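Local structure of mediator of RNA polymerase II transcription subunit 18 (Schizosaccharomyces pombe, 3C0T) at residues 30-35 and 137-142; 63-66 and 71-74; 88-91 and 95-98; 125-130 and 163-168. The protein works as a subunit of the Mediator coactivator complex, which carries signals from gene-specific regulators to the RNA polymerase II transcription machinery. All coordinates share one frame; numbering follows the deposited sequence.

Contact 1: 30-35 and 137-142; sequences KTILEF and TVRIYQ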
loop_
_atom_site.group_PDB
_atom_site.type_symbol
_atom_site.label_atom_id
_atom_site.label_comp_id
_atom_site.label_asym_id
_atom_site.label_seq_id
_atom_site.Cartn_x
_atom_site.Cartn_y
_atom_site.Cartn_z
ATOM N N LYS A 30 -9.855 9.227 6.493
ATOM C CA LYS A 30 -10.501 8.056 7.067
ATOM C C LYS A 30 -9.319 7.207 7.518
ATOM O O LYS A 30 -8.293 7.165 6.837
ATOM C CB LYS A 30 -11.361 7.317 6.032
ATOM C CG LYS A 30 -10.632 6.310 5.165
ATOM C CD LYS A 30 -11.612 5.611 4.217
ATOM C CE LYS A 30 -10.904 4.593 3.325
ATOM N NZ LYS A 30 -11.798 4.045 2.262
ATOM N N THR A 31 -9.434 6.564 8.673
ATOM C CA THR A 31 -8.327 5.761 9.158
ATOM C C THR A 31 -8.158 4.525 8.307
ATOM O O THR A 31 -9.108 4.020 7.715
ATOM C CB THR A 31 -8.518 5.306 10.618
ATOM O OG1 THR A 31 -9.629 4.414 10.695
ATOM C CG2 THR A 31 -8.783 6.491 11.516
ATOM N N ILE A 32 -6.924 4.052 8.258
ATOM C CA ILE A 32 -6.557 2.865 7.516
ATOM C C ILE A 32 -5.806 1.928 8.467
ATOM O O ILE A 32 -4.830 2.334 9.105
ATOM C CB ILE A 32 -5.586 3.199 6.353
ATOM C CG1 ILE A 32 -6.291 4.024 5.268
ATOM C CG2 ILE A 32 -4.974 1.914 5.811
ATOM C CD1 ILE A 32 -7.432 3.304 4.553
ATOM N N LEU A 33 -6.281 0.694 8.584
ATOM C CA LEU A 33 -5.594 -0.313 9.389
ATOM C C LEU A 33 -5.863 -1.637 8.678
ATOM O O LEU A 33 -6.948 -2.205 8.802
ATOM C CB LEU A 33 -6.113 -0.361 10.826
ATOM C CG LEU A 33 -5.175 -1.193 11.717
ATOM C CD1 LEU A 33 -3.843 -0.459 11.869
ATOM C CD2 LEU A 33 -5.801 -1.427 13.085
ATOM N N GLU A 34 -4.873 -2.109 7.923
ATOM C CA GLU A 34 -5.010 -3.344 7.149
ATOM C C GLU A 34 -3.970 -4.407 7.488
ATOM O O GLU A 34 -2.828 -4.091 7.833
ATOM C CB GLU A 34 -4.899 -3.031 5.647
ATOM C CG GLU A 34 -5.753 -1.860 5.179
ATOM C CD GLU A 34 -5.389 -1.369 3.781
ATOM O OE1 GLU A 34 -4.193 -1.424 3.400
ATOM O OE2 GLU A 34 -6.299 -0.899 3.067
ATOM N N PHE A 35 -4.372 -5.668 7.381
ATOM C CA PHE A 35 -3.458 -6.774 7.620
ATOM C C PHE A 35 -3.220 -7.397 6.243
ATOM O O PHE A 35 -4.169 -7.796 5.560
ATOM C CB PHE A 35 -4.078 -7.813 8.558
ATOM C CG PHE A 35 -3.067 -8.705 9.218
ATOM C CD1 PHE A 35 -2.708 -8.510 10.552
ATOM C CD2 PHE A 35 -2.440 -9.714 8.500
ATOM C CE1 PHE A 35 -1.732 -9.312 11.161
ATOM C CE2 PHE A 35 -1.460 -10.522 9.098
ATOM C CZ PHE A 35 -1.108 -10.317 10.431
ATOM N N THR A 137 -6.826 9.282 -4.687
ATOM C CA THR A 137 -6.723 8.945 -3.281
ATOM C C THR A 137 -5.303 9.225 -2.824
ATOM O O THR A 137 -4.336 8.922 -3.532
ATOM C CB THR A 137 -7.028 7.453 -3.038
ATOM O OG1 THR A 137 -8.384 7.176 -3.403
ATOM C CG2 THR A 137 -6.822 7.092 -1.567
ATOM N N VAL A 138 -5.169 9.828 -1.653
ATOM C CA VAL A 138 -3.847 10.091 -1.125
ATOM C C VAL A 138 -3.792 9.464 0.253
ATOM O O VAL A 138 -4.532 9.837 1.169
ATOM C CB VAL A 138 -3.535 11.598 -1.095
ATOM C CG1 VAL A 138 -4.810 12.376 -1.038
ATOM C CG2 VAL A 138 -2.627 11.929 0.067
ATOM N N ARG A 139 -2.918 8.475 0.373
ATOM C CA ARG A 139 -2.745 7.729 1.603
ATOM C C ARG A 139 -1.378 8.019 2.225
ATOM O O ARG A 139 -0.361 8.043 1.527
ATOM C CB ARG A 139 -2.896 6.232 1.282
ATOM C CG ARG A 139 -2.528 5.290 2.404
ATOM C CD ARG A 139 -2.570 3.826 1.959
ATOM N NE ARG A 139 -3.926 3.347 1.706
ATOM C CZ ARG A 139 -4.298 2.077 1.850
ATOM N NH1 ARG A 139 -3.413 1.166 2.236
ATOM N NH2 ARG A 139 -5.561 1.720 1.640
ATOM N N ILE A 140 -1.361 8.287 3.529
ATOM C CA ILE A 140 -0.111 8.523 4.241
ATOM C C ILE A 140 -0.093 7.392 5.266
ATOM O O ILE A 140 -0.988 7.281 6.105
ATOM C CB ILE A 140 -0.070 9.931 4.904
ATOM C CG1 ILE A 140 1.288 10.148 5.576
ATOM C CG2 ILE A 140 -1.215 10.105 5.880
ATOM C CD1 ILE A 140 1.544 11.597 5.971
ATOM N N TYR A 141 0.917 6.534 5.185
ATOM C CA TYR A 141 0.954 5.375 6.067
ATOM C C TYR A 141 2.320 4.915 6.524
ATOM O O TYR A 141 3.356 5.378 6.055
ATOM C CB TYR A 141 0.286 4.184 5.373
ATOM C CG TYR A 141 1.081 3.649 4.195
ATOM C CD1 TYR A 141 1.000 4.249 2.934
ATOM C CD2 TYR A 141 1.922 2.543 4.338
ATOM C CE1 TYR A 141 1.731 3.761 1.850
ATOM C CE2 TYR A 141 2.661 2.047 3.259
ATOM C CZ TYR A 141 2.561 2.660 2.017
ATOM O OH TYR A 141 3.284 2.167 0.941
ATOM N N GLN A 142 2.290 3.949 7.433
ATOM C CA GLN A 142 3.490 3.361 7.987
ATOM C C GLN A 142 3.289 1.856 7.901
ATOM O O GLN A 142 2.173 1.371 8.104
ATOM C CB GLN A 142 3.637 3.797 9.441
ATOM C CG GLN A 142 5.070 3.848 9.917
ATOM C CD GLN A 142 5.224 4.735 11.122
ATOM O OE1 GLN A 142 4.678 4.450 12.199
ATOM N NE2 GLN A 142 5.956 5.836 10.951
#
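Glu34 and Arg139 are joined by a two-pronged salt bridge that spans the strand lying between theirs. Arg139 grips the carboxylate end-on: NH1 donates to Glu34 OE1 at 2.9 Å and NH2 donates to Glu34 OE2 at 3.1 Å. The two flat groups are not coplanar. Their planes stand 61° apart, so both oxygens are met from above the carboxylate plane, while each oxygen is only modestly tilted from the guanidinium plane. The two side chains come from opposite directions. Arg139 leaves its strand with CG anti to the backbone N (chi1 171°) and bends at chi3 (-70°), which brings its end round to Glu34. Ile32 crosses the arginine at about a right angle: its CG2 sits over one guanidinium face, toward the rim, 4.0 Å from Arg139 CZ, and its CD1 lies 3.8 Å from Arg139 NH2. Further bonds fix both partners, since NH2 also forms a salt bridge with Glu130, and OE1 takes a hydrogen bond from Trp36 NE1. With an alanine in place of Glu34, NH1 and NH2 would probably lose this carboxylate, with Glu130 still holding NH2, and Trp36 NE1 would lose its acceptor. Tyr141, on the same strand face as Arg139, packs on an apolar side chain of another protein chain. Strands 27-41 and 136-146 flank strand 118-133, each antiparallel to it, and the salt bridge thus joins next-but-one strands across the curled antiparallel sheet of the Med18 fold, placed in the CYTH clan.

Contact 2: 63-66 and 71-74; sequences ESHD and EWSK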
loop_
_atom_site.group_PDB
_atom_site.type_symbol
_atom_site.label_atom_id
_atom_site.label_comp_id
_atom_site.label_asym_id
_atom_site.label_seq_id
_atom_site.Cartn_x
_atom_site.Cartn_y
_atom_site.Cartn_z
ATOM N N GLU A 63 -9.608 -2.860 10.808
ATOM C CA GLU A 63 -10.206 -1.714 11.482
ATOM C C GLU A 63 -11.595 -2.131 11.966
ATOM O O GLU A 63 -12.153 -1.529 12.884
ATOM C CB GLU A 63 -10.301 -0.539 10.501
ATOM C CG GLU A 63 -11.191 0.615 10.928
ATOM C CD GLU A 63 -10.756 1.256 12.229
ATOM O OE1 GLU A 63 -11.295 2.334 12.558
ATOM O OE2 GLU A 63 -9.891 0.686 12.928
ATOM N N SER A 64 -12.130 -3.183 11.346
ATOM C CA SER A 64 -13.448 -3.720 11.683
ATOM C C SER A 64 -13.337 -5.113 12.312
ATOM O O SER A 64 -13.932 -6.078 11.818
ATOM C CB SER A 64 -14.321 -3.805 10.424
ATOM O OG SER A 64 -13.809 -4.758 9.507
ATOM N N HIS A 65 -12.576 -5.208 13.401
ATOM C CA HIS A 65 -12.380 -6.475 14.107
ATOM C C HIS A 65 -12.141 -6.286 15.598
ATOM O O HIS A 65 -11.714 -5.216 16.043
ATOM C CB HIS A 65 -11.178 -7.233 13.537
ATOM C CG HIS A 65 -11.498 -8.075 12.347
ATOM N ND1 HIS A 65 -12.401 -9.115 12.395
ATOM C CD2 HIS A 65 -11.030 -8.039 11.076
ATOM C CE1 HIS A 65 -12.477 -9.681 11.204
ATOM N NE2 HIS A 65 -11.656 -9.047 10.386
ATOM N N ASP A 66 -12.418 -7.340 16.359
ATOM C CA ASP A 66 -12.198 -7.333 17.798
ATOM C C ASP A 66 -10.792 -7.881 17.964
ATOM O O ASP A 66 -10.524 -9.021 17.578
ATOM C CB ASP A 66 -13.174 -8.271 18.516
ATOM C CG ASP A 66 -14.626 -7.935 18.243
ATOM O OD1 ASP A 66 -15.505 -8.611 18.827
ATOM O OD2 ASP A 66 -14.889 -7.002 17.447
ATOM N N GLU A 71 -9.923 -15.866 16.397
ATOM C CA GLU A 71 -9.754 -16.258 15.003
ATOM C C GLU A 71 -10.459 -15.299 14.055
ATOM O O GLU A 71 -11.464 -15.629 13.423
ATOM C CB GLU A 71 -10.244 -17.694 14.806
ATOM C CG GLU A 71 -9.226 -18.729 15.278
ATOM C CD GLU A 71 -9.829 -20.101 15.508
ATOM O OE1 GLU A 71 -10.520 -20.616 14.600
ATOM O OE2 GLU A 71 -9.604 -20.668 16.601
ATOM N N TRP A 72 -9.898 -14.099 13.970
ATOM C CA TRP A 72 -10.411 -13.034 13.126
ATOM C C TRP A 72 -10.244 -13.357 11.645
ATOM O O TRP A 72 -11.091 -13.001 10.834
ATOM C CB TRP A 72 -9.659 -11.740 13.429
ATOM C CG TRP A 72 -8.173 -11.881 13.202
ATOM C CD1 TRP A 72 -7.255 -12.416 14.064
ATOM C CD2 TRP A 72 -7.451 -11.551 12.006
ATOM N NE1 TRP A 72 -6.010 -12.441 13.479
ATOM C CE2 TRP A 72 -6.102 -11.917 12.216
ATOM C CE3 TRP A 72 -7.815 -10.985 10.774
ATOM C CZ2 TRP A 72 -5.113 -11.731 11.239
ATOM C CZ3 TRP A 72 -6.834 -10.803 9.806
ATOM C CH2 TRP A 72 -5.500 -11.176 10.045
ATOM N N SER A 73 -9.147 -14.025 11.299
ATOM C CA SER A 73 -8.862 -14.361 9.907
ATOM C C SER A 73 -9.932 -15.209 9.222
ATOM O O SER A 73 -10.063 -15.166 7.999
ATOM C CB SER A 73 -7.497 -15.049 9.799
ATOM O OG SER A 73 -7.398 -16.138 10.700
ATOM N N LYS A 74 -10.692 -15.976 9.999
ATOM C CA LYS A 74 -11.757 -16.806 9.435
ATOM C C LYS A 74 -13.070 -16.030 9.367
ATOM O O LYS A 74 -13.964 -16.362 8.588
ATOM C CB LYS A 74 -11.950 -18.081 10.260
ATOM C CG LYS A 74 -11.010 -19.218 9.883
ATOM C CD LYS A 74 -11.515 -20.547 10.436
ATOM C CE LYS A 74 -10.749 -21.726 9.843
ATOM N NZ LYS A 74 -11.306 -23.040 10.282
#
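An edge-to-face aromatic pair, His65 with Trp72, draws together two parts of the long connection between strands 56-61 and 78-83. The indole turns its edge toward the imidazole face; the centroids of the His65 ring and the Trp72 six-membered ring are 6.0 Å apart, with planes at 70°. Closer in, the Trp72 methylene makes a CH-pi contact: CB stands 4.1 Å from the centroid of the His65 ring, 18° off its normal, displaced toward the ring rim and 3.9 Å from His65 ND1. Beside it, His65 CE1 comes within 3.6 Å of Trp72 O, whose hydrogen bond is made with Thr76 OG1. The Trp72 backbone points CB toward the histidine, and CG, set between the backbone N and carbonyl carbon (chi1 59°), fixes the direction in which the indole leaves it. On one indole face lies CB of the following Ser73. The indole is anchored outside the two segments: NE1 donates to the carbonyl O of Arg150 and the ring meets Phe35 on strand 27-41; Ile152 touches both His65 and Trp72. Such an irregular loop, folded back on itself around a buried tryptophan, is an elaborated connection between two neighbouring antiparallel strands of the barrel.

Contact 3: 88-91 and 95-98; sequences PKRE and GIRP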
loop_
_atom_site.group_PDB
_atom_site.type_symbol
_atom_site.label_atom_id
_atom_site.label_comp_id
_atom_site.label_asym_id
_atom_site.label_seq_id
_atom_site.Cartn_x
_atom_site.Cartn_y
_atom_site.Cartn_z
ATOM N N PRO A 88 8.480 1.050 -17.098
ATOM C CA PRO A 88 9.740 1.798 -17.135
ATOM C C PRO A 88 9.659 2.934 -18.151
ATOM O O PRO A 88 8.657 3.070 -18.856
ATOM C CB PRO A 88 10.748 0.735 -17.540
ATOM C CG PRO A 88 9.954 -0.060 -18.536
ATOM C CD PRO A 88 8.601 -0.212 -17.853
ATOM N N LYS A 89 10.717 3.740 -18.220
ATOM C CA LYS A 89 10.780 4.871 -19.149
ATOM C C LYS A 89 9.673 5.892 -18.912
ATOM O O LYS A 89 9.279 6.608 -19.833
ATOM C CB LYS A 89 10.700 4.395 -20.609
ATOM C CG LYS A 89 11.976 3.774 -21.178
ATOM C CD LYS A 89 12.287 2.416 -20.562
ATOM C CE LYS A 89 13.452 1.741 -21.282
ATOM N NZ LYS A 89 13.152 1.526 -22.731
ATOM N N ARG A 90 9.163 5.948 -17.685
ATOM C CA ARG A 90 8.117 6.903 -17.339
ATOM C C ARG A 90 8.634 7.872 -16.291
ATOM O O ARG A 90 7.863 8.518 -15.582
ATOM C CB ARG A 90 6.871 6.190 -16.809
ATOM C CG ARG A 90 5.971 5.638 -17.887
ATOM C CD ARG A 90 4.627 5.254 -17.310
ATOM N NE ARG A 90 3.880 6.414 -16.829
ATOM C CZ ARG A 90 3.216 7.259 -17.610
ATOM N NH1 ARG A 90 3.197 7.080 -18.924
ATOM N NH2 ARG A 90 2.566 8.288 -17.077
ATOM N N GLU A 91 9.953 7.960 -16.193
ATOM C CA GLU A 91 10.586 8.859 -15.246
ATOM C C GLU A 91 10.099 10.275 -15.566
ATOM O O GLU A 91 9.812 10.591 -16.726
ATOM C CB GLU A 91 12.105 8.765 -15.395
ATOM C CG GLU A 91 12.882 9.240 -14.185
ATOM C CD GLU A 91 12.543 8.444 -12.938
ATOM O OE1 GLU A 91 11.383 8.533 -12.475
ATOM O OE2 GLU A 91 13.434 7.731 -12.423
ATOM N N GLY A 95 3.809 7.286 -12.141
ATOM C CA GLY A 95 4.028 5.870 -12.352
ATOM C C GLY A 95 2.762 5.143 -12.761
ATOM O O GLY A 95 1.654 5.608 -12.488
ATOM N N ILE A 96 2.924 4.006 -13.428
ATOM C CA ILE A 96 1.796 3.185 -13.852
ATOM C C ILE A 96 2.136 1.714 -13.638
ATOM O O ILE A 96 3.232 1.265 -13.988
ATOM C CB ILE A 96 1.456 3.364 -15.355
ATOM C CG1 ILE A 96 1.112 4.818 -15.661
ATOM C CG2 ILE A 96 0.253 2.492 -15.719
ATOM C CD1 ILE A 96 0.715 5.043 -17.110
ATOM N N ARG A 97 1.205 0.964 -13.056
ATOM C CA ARG A 97 1.425 -0.455 -12.840
ATOM C C ARG A 97 0.098 -1.191 -12.888
ATOM O O ARG A 97 -0.938 -0.642 -12.517
ATOM C CB ARG A 97 2.100 -0.708 -11.495
ATOM C CG ARG A 97 1.255 -0.313 -10.320
ATOM C CD ARG A 97 1.851 -0.800 -9.033
ATOM N NE ARG A 97 0.994 -0.442 -7.910
ATOM C CZ ARG A 97 1.080 -0.984 -6.702
ATOM N NH1 ARG A 97 1.988 -1.913 -6.451
ATOM N NH2 ARG A 97 0.248 -0.596 -5.746
ATOM N N PRO A 98 0.111 -2.442 -13.370
ATOM C CA PRO A 98 -1.111 -3.246 -13.457
ATOM C C PRO A 98 -1.529 -3.687 -12.056
ATOM O O PRO A 98 -0.682 -4.039 -11.235
ATOM C CB PRO A 98 -0.685 -4.445 -14.312
ATOM C CG PRO A 98 0.542 -3.969 -15.040
ATOM C CD PRO A 98 1.241 -3.136 -14.011
#
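Gly95 opens strand 95-104 and meets Arg90 with its backbone: Arg90 NE lies 4.4 Å from Gly95 C, approaching obliquely. The residue before it supplies the polar anchor, because Arg90 NE donates a hydrogen bond to the carbonyl O of Cys94. Ile96 then carries most of the contact. Its CD1 sits over the centre of one guanidinium face, 3.4 Å from Arg90 CZ, and its CG1 packs 3.4 Å from Arg90 NE, so the end of the isoleucine lies flat along the inner half of the group. The bend of the arginine at chi3 (66°) turns the guanidinium so that one face lies against the end of Ile96. Leu4 and Gln2 of strand 2-10 also touch Ile96. Arg97 turns to the other side of the strand and forms a salt bridge with Glu3, while the backbone of Pro98 bonds to Gly84. An alanine in place of Arg90 is likely to uncover the end of Ile96 and leave the Cys94 carbonyl without this donor. Chemically the guanidinium is used in two ways: its flat, weakly solvated face accepts an apolar methyl, while its N-H groups serve polar partners, NE by a hydrogen bond to Cys94 O and NH2 only through a long, weak ion pair with Glu186. The Arg90 side chain thus combines apolar cover with a directed bond from NE.

Contact 4: 125-130 and 163-168; sequences IIQGLE and QPWILH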
loop_
_atom_site.group_PDB
_atom_site.type_symbol
_atom_site.label_atom_id
_atom_site.label_comp_id
_atom_site.label_asym_id
_atom_site.label_seq_id
_atom_site.Cartn_x
_atom_site.Cartn_y
_atom_site.Cartn_z
ATOM N N ILE A 125 1.460 -5.061 8.464
ATOM C CA ILE A 125 0.296 -4.266 8.788
ATOM C C ILE A 125 0.480 -2.843 8.274
ATOM O O ILE A 125 1.583 -2.296 8.326
ATOM C CB ILE A 125 0.081 -4.258 10.319
ATOM C CG1 ILE A 125 -0.457 -5.622 10.759
ATOM C CG2 ILE A 125 -0.853 -3.117 10.724
ATOM C CD1 ILE A 125 -0.578 -5.787 12.264
ATOM N N ILE A 126 -0.592 -2.263 7.743
ATOM C CA ILE A 126 -0.543 -0.893 7.250
ATOM C C ILE A 126 -1.394 -0.024 8.168
ATOM O O ILE A 126 -2.577 -0.307 8.411
ATOM C CB ILE A 126 -1.086 -0.740 5.804
ATOM C CG1 ILE A 126 -0.191 -1.491 4.807
ATOM C CG2 ILE A 126 -1.118 0.740 5.422
ATOM C CD1 ILE A 126 1.273 -1.082 4.855
ATOM N N GLN A 127 -0.762 1.028 8.674
ATOM C CA GLN A 127 -1.382 1.991 9.563
ATOM C C GLN A 127 -1.303 3.354 8.882
ATOM O O GLN A 127 -0.215 3.775 8.471
ATOM C CB GLN A 127 -0.594 2.047 10.874
ATOM C CG GLN A 127 -0.969 3.204 11.796
ATOM C CD GLN A 127 0.134 3.527 12.805
ATOM O OE1 GLN A 127 -0.135 3.720 13.984
ATOM N NE2 GLN A 127 1.376 3.591 12.339
ATOM N N GLY A 128 -2.426 4.055 8.769
ATOM C CA GLY A 128 -2.373 5.359 8.139
ATOM C C GLY A 128 -3.701 6.062 7.975
ATOM O O GLY A 128 -4.727 5.639 8.524
ATOM N N LEU A 129 -3.665 7.148 7.203
ATOM C CA LEU A 129 -4.835 7.963 6.924
ATOM C C LEU A 129 -5.045 8.046 5.422
ATOM O O LEU A 129 -4.093 7.985 4.640
ATOM C CB LEU A 129 -4.646 9.378 7.489
ATOM C CG LEU A 129 -4.694 9.511 9.013
ATOM C CD1 LEU A 129 -4.242 10.911 9.446
ATOM C CD2 LEU A 129 -6.110 9.224 9.484
ATOM N N GLU A 130 -6.296 8.189 5.018
ATOM C CA GLU A 130 -6.597 8.278 3.606
ATOM C C GLU A 130 -7.453 9.504 3.327
ATOM O O GLU A 130 -8.440 9.760 4.019
ATOM C CB GLU A 130 -7.315 7.016 3.143
ATOM C CG GLU A 130 -7.017 6.659 1.712
ATOM C CD GLU A 130 -7.519 5.276 1.330
ATOM O OE1 GLU A 130 -8.754 5.076 1.339
ATOM O OE2 GLU A 130 -6.675 4.396 1.019
ATOM N N GLN A 163 11.450 5.388 11.307
ATOM C CA GLN A 163 10.691 5.099 10.102
ATOM C C GLN A 163 9.855 6.265 9.595
ATOM O O GLN A 163 9.039 6.818 10.330
ATOM C CB GLN A 163 9.773 3.919 10.385
ATOM C CG GLN A 163 9.197 3.270 9.166
ATOM C CD GLN A 163 8.453 2.009 9.522
ATOM O OE1 GLN A 163 9.009 1.119 10.155
ATOM N NE2 GLN A 163 7.190 1.926 9.125
ATOM N N PRO A 164 10.052 6.662 8.331
ATOM C CA PRO A 164 9.266 7.772 7.789
ATOM C C PRO A 164 7.879 7.261 7.384
ATOM O O PRO A 164 7.665 6.047 7.269
ATOM C CB PRO A 164 10.074 8.196 6.571
ATOM C CG PRO A 164 10.597 6.877 6.075
ATOM C CD PRO A 164 11.062 6.214 7.356
ATOM N N TRP A 165 6.938 8.181 7.197
ATOM C CA TRP A 165 5.604 7.806 6.754
ATOM C C TRP A 165 5.679 7.847 5.239
ATOM O O TRP A 165 6.415 8.660 4.671
ATOM C CB TRP A 165 4.558 8.803 7.229
ATOM C CG TRP A 165 4.258 8.708 8.688
ATOM C CD1 TRP A 165 5.005 9.206 9.712
ATOM C CD2 TRP A 165 3.126 8.065 9.289
ATOM N NE1 TRP A 165 4.411 8.916 10.919
ATOM C CE2 TRP A 165 3.256 8.216 10.690
ATOM C CE3 TRP A 165 2.016 7.377 8.783
ATOM C CZ2 TRP A 165 2.314 7.706 11.596
ATOM C CZ3 TRP A 165 1.073 6.867 9.687
ATOM C CH2 TRP A 165 1.233 7.036 11.078
ATOM N N ILE A 166 4.939 6.965 4.583
ATOM C CA ILE A 166 4.938 6.931 3.130
ATOM C C ILE A 166 3.693 7.635 2.621
ATOM O O ILE A 166 2.593 7.422 3.142
ATOM C CB ILE A 166 4.964 5.475 2.605
ATOM C CG1 ILE A 166 6.294 4.819 2.978
ATOM C CG2 ILE A 166 4.762 5.445 1.083
ATOM C CD1 ILE A 166 6.402 3.372 2.559
ATOM N N LEU A 167 3.877 8.493 1.620
ATOM C CA LEU A 167 2.772 9.226 1.010
ATOM C C LEU A 167 2.547 8.609 -0.360
ATOM O O LEU A 167 3.394 8.741 -1.243
ATOM C CB LEU A 167 3.119 10.707 0.838
ATOM C CG LEU A 167 2.231 11.744 1.541
ATOM C CD1 LEU A 167 2.532 13.109 0.963
ATOM C CD2 LEU A 167 0.759 11.438 1.346
ATOM N N HIS A 168 1.411 7.942 -0.538
ATOM C CA HIS A 168 1.086 7.287 -1.803
ATOM C C HIS A 168 -0.172 7.898 -2.419
ATOM O O HIS A 168 -1.255 7.835 -1.833
ATOM C CB HIS A 168 0.875 5.787 -1.559
ATOM C CG HIS A 168 0.617 4.991 -2.803
ATOM N ND1 HIS A 168 0.344 3.640 -2.774
ATOM C CD2 HIS A 168 0.589 5.349 -4.108
ATOM C CE1 HIS A 168 0.159 3.201 -4.006
ATOM N NE2 HIS A 168 0.301 4.218 -4.834
#
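Gly128 and Trp165 are the nearest residues of the two strands, with CA atoms 8.5 Å apart, because strand 136-146 runs between them, antiparallel to both, so no backbone bond crosses directly. The gap is bridged by the indole of Trp165. Its six-membered ring reaches over to strand 118-133, where CZ3 lies 3.6 Å from Gln127 O, approached obliquely, and 4.1 Å from Gly128 CA, which sits at the ring edge near its plane. The ring corner thus meets main chain at both residues. Gln127 adds a second surface. Its CG is anti to the backbone N (chi1 169°) and the chain stays extended, which carries the amide alongside the outer end of the indole: NE2 is 3.7 Å and CD 4.1 Å from Trp165 CH2. Amide and ring planes differ by only 25°, so the two flat groups run nearly alike where they meet. Gln142, on the strand between, touches both side chains and bonds through its backbone to Gln127, while Phe15 stacks with the Trp165 ring. Ile126 and Ile166, neighbours of the contact residues, pack instead on apolar side chains of another protein chain. No hydrogen bond joins the two segments. Their meeting rests on van der Waals contact between the indole, the glutamine amide and the main chain of strand 118-133, and the fit therefore depends on shape more than on directed polar bonds.

How the contacts relate
Contacts 1 and 4 share the middle of the barrel, their centres about 6 Å apart, and their segments lie on four strands adjacent in the sheet: 27-41, 118-133, 136-146 and 165-173. Each reaches over one intervening strand, but contact 1 does so with a partly buried salt bridge, contact 4 with an indole packed at the surface. Contacts 2 and 3 are local, contact 2 within one loop, contact 3 between a loop and the strand after it, with about 35 Å between their centres. Contact 2 is partly buried and aromatic, linked to contact 1 through Phe35 and Trp72; contact 3 is buried, an arginine face laid on an isoleucine, touching contact 4 through Arg97 and His168.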